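Local atomic coordinates of hypothetical protein TT1662 (Thermus thermophilus, PDB entry 1UFO), a protein that is probably a hydrolase of the alpha/beta hydrolase fold, its natural substrate not established. Residues R76-V81 / Q146-E151. Numbering follows the deposited sequence.
Sequences RYVEEV and QGQVVE
The loop 146-151 runs past the N-terminal end of helix 77-103, with E79 CA 5.2 Å from V150 CA and R76 nearest V149. In this alpha/beta hydrolase fold the contact lies at the surface, where the loop leads from strand 132-135 to helix 153-160, and it illustrates how N-H groups at a helix start, which no earlier turn can satisfy, find acceptors in a segment distant in sequence. Q148 supplies the acceptor: V78 N points almost straight at Q148 OE1 (2.9 Å, 175°), though from 31° out of the amide carbonyl plane, while Q148 NE2 bonds to S74 O. The next amide, E79 N, gives its hydrogen to a water that sits 2.8 Å from Q148 OE1 and also reaches V149 O. Beside this polar end, V78 CG2 packs against Q148 CG at 3.7 Å. Towards the end of the loop, R76 joins E79 and E151 in a salt-bridge network. V149 CG1 lies over one guanidinium face, offset towards the rim; NH1 meets E79 OE2 in the guanidinium plane, whereas R76 NH2 approaches E151 OE1 from above the carboxylate (2.8 Å). An alanine at R76 would probably leave both carboxylates without their shared positive partner and V149 CG1 without the flat group beside it. E79 CG is anti to the backbone N (chi1 -178°), and the extended chain beyond it ends with OE1 accepting E151 N at 2.7 Å, nearly along the C-O axis.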
loop_
_atom_site.group_PDB
_atom_site.type_symbol
_atom_site.label_atom_id
_atom_site.label_comp_id
_atom_site.label_asym_id
_atom_site.label_seq_id
_atom_site.Cartn_x
_atom_site.Cartn_y
_atom_site.Cartn_z
ATOM N N ARG A 76 -1.528 -36.765 -4.452
ATOM C CA ARG A 76 -0.312 -36.139 -4.987
ATOM C C ARG A 76 -0.577 -34.673 -5.387
ATOM O O ARG A 76 0.192 -34.063 -6.173
ATOM C CB ARG A 76 0.171 -36.886 -6.231
ATOM C CG ARG A 76 0.505 -38.391 -5.986
ATOM C CD ARG A 76 1.718 -38.467 -5.100
ATOM N NE ARG A 76 2.105 -39.849 -4.765
ATOM C CZ ARG A 76 3.285 -40.380 -5.071
ATOM N NH1 ARG A 76 4.188 -39.661 -5.717
ATOM N NH2 ARG A 76 3.556 -41.654 -4.761
ATOM N N TYR A 77 -1.632 -34.101 -4.851
ATOM C CA TYR A 77 -1.950 -32.697 -5.176
ATOM C C TYR A 77 -0.826 -31.712 -4.966
ATOM O O TYR A 77 -0.412 -31.015 -5.916
ATOM C CB TYR A 77 -3.141 -32.250 -4.356
ATOM C CG TYR A 77 -3.505 -30.778 -4.537
ATOM C CD1 TYR A 77 -3.934 -30.299 -5.772
ATOM C CD2 TYR A 77 -3.545 -29.918 -3.434
ATOM C CE1 TYR A 77 -4.424 -28.964 -5.891
ATOM C CE2 TYR A 77 -4.032 -28.614 -3.526
ATOM C CZ TYR A 77 -4.471 -28.149 -4.773
ATOM O OH TYR A 77 -4.980 -26.861 -4.886
ATOM N N VAL A 78 -0.291 -31.701 -3.753
ATOM C CA VAL A 78 0.745 -30.735 -3.398
ATOM C C VAL A 78 1.969 -30.977 -4.247
ATOM O O VAL A 78 2.592 -29.996 -4.770
ATOM C CB VAL A 78 1.079 -30.820 -1.900
ATOM C CG1 VAL A 78 2.315 -29.996 -1.594
ATOM C CG2 VAL A 78 -0.105 -30.331 -1.059
ATOM N N GLU A 79 2.356 -32.261 -4.381
ATOM C CA GLU A 79 3.503 -32.588 -5.208
ATOM C C GLU A 79 3.334 -32.007 -6.621
ATOM O O GLU A 79 4.260 -31.416 -7.185
ATOM C CB GLU A 79 3.603 -34.112 -5.312
ATOM C CG GLU A 79 4.760 -34.601 -6.096
ATOM C CD GLU A 79 4.868 -36.112 -6.044
ATOM O OE1 GLU A 79 5.830 -36.534 -5.451
ATOM O OE2 GLU A 79 4.008 -36.804 -6.606
ATOM N N GLU A 80 2.157 -32.241 -7.190
ATOM C CA GLU A 80 1.906 -31.779 -8.555
ATOM C C GLU A 80 1.824 -30.237 -8.660
ATOM O O GLU A 80 2.301 -29.618 -9.660
ATOM C CB GLU A 80 0.627 -32.450 -9.069
ATOM C CG GLU A 80 0.977 -33.932 -9.364
ATOM C CD GLU A 80 -0.203 -34.773 -9.858
ATOM O OE1 GLU A 80 -0.032 -36.029 -9.806
ATOM O OE2 GLU A 80 -1.248 -34.214 -10.272
ATOM N N VAL A 81 1.301 -29.613 -7.617
ATOM C CA VAL A 81 1.197 -28.140 -7.621
ATOM C C VAL A 81 2.613 -27.564 -7.622
ATOM O O VAL A 81 2.921 -26.654 -8.430
ATOM C CB VAL A 81 0.424 -27.665 -6.364
ATOM C CG1 VAL A 81 0.660 -26.142 -6.126
ATOM C CG2 VAL A 81 -1.053 -27.897 -6.553
ATOM N N GLN A 146 -2.824 -33.334 5.556
ATOM C CA GLN A 146 -2.741 -34.737 5.920
ATOM C C GLN A 146 -3.182 -35.570 4.723
ATOM O O GLN A 146 -4.167 -35.246 4.015
ATOM C CB GLN A 146 -3.684 -34.998 7.096
ATOM C CG GLN A 146 -3.393 -36.246 7.862
ATOM C CD GLN A 146 -2.024 -36.150 8.504
ATOM O OE1 GLN A 146 -1.630 -35.082 9.016
ATOM N NE2 GLN A 146 -1.283 -37.240 8.467
ATOM N N GLY A 147 -2.411 -36.611 4.473
ATOM C CA GLY A 147 -2.709 -37.508 3.398
ATOM C C GLY A 147 -1.913 -37.235 2.130
ATOM O O GLY A 147 -1.980 -38.019 1.189
ATOM N N GLN A 148 -1.252 -36.081 2.060
ATOM C CA GLN A 148 -0.440 -35.797 0.881
ATOM C C GLN A 148 0.840 -36.565 0.940
ATOM O O GLN A 148 1.478 -36.645 1.990
ATOM C CB GLN A 148 -0.088 -34.318 0.769
ATOM C CG GLN A 148 -1.324 -33.504 0.502
ATOM C CD GLN A 148 -1.949 -33.836 -0.857
ATOM O OE1 GLN A 148 -1.330 -33.636 -1.855
ATOM N NE2 GLN A 148 -3.186 -34.339 -0.860
ATOM N N VAL A 149 1.233 -37.092 -0.211
ATOM C CA VAL A 149 2.472 -37.838 -0.318
ATOM C C VAL A 149 3.385 -37.027 -1.260
ATOM O O VAL A 149 2.956 -36.638 -2.347
ATOM C CB VAL A 149 2.177 -39.205 -0.924
ATOM C CG1 VAL A 149 3.463 -39.865 -1.470
ATOM C CG2 VAL A 149 1.547 -40.074 0.162
ATOM N N VAL A 150 4.611 -36.765 -0.842
ATOM C CA VAL A 150 5.495 -35.982 -1.748
ATOM C C VAL A 150 6.777 -36.773 -1.897
ATOM O O VAL A 150 7.469 -37.017 -0.890
ATOM C CB VAL A 150 5.761 -34.610 -1.122
ATOM C CG1 VAL A 150 6.721 -33.768 -2.001
ATOM C CG2 VAL A 150 4.401 -33.886 -0.959
ATOM N N GLU A 151 7.066 -37.158 -3.146
ATOM C CA GLU A 151 8.276 -37.935 -3.429
ATOM C C GLU A 151 9.263 -37.195 -4.313
ATOM O O GLU A 151 10.481 -37.437 -4.204
ATOM C CB GLU A 151 7.901 -39.239 -4.093
ATOM C CG GLU A 151 7.127 -40.118 -3.125
ATOM C CD GLU A 151 7.085 -41.476 -3.639
ATOM O OE1 GLU A 151 6.311 -41.784 -4.594
ATOM O OE2 GLU A 151 7.892 -42.245 -3.099
HETATM O O HOH W 1 1.272 -34.232 -2.706
#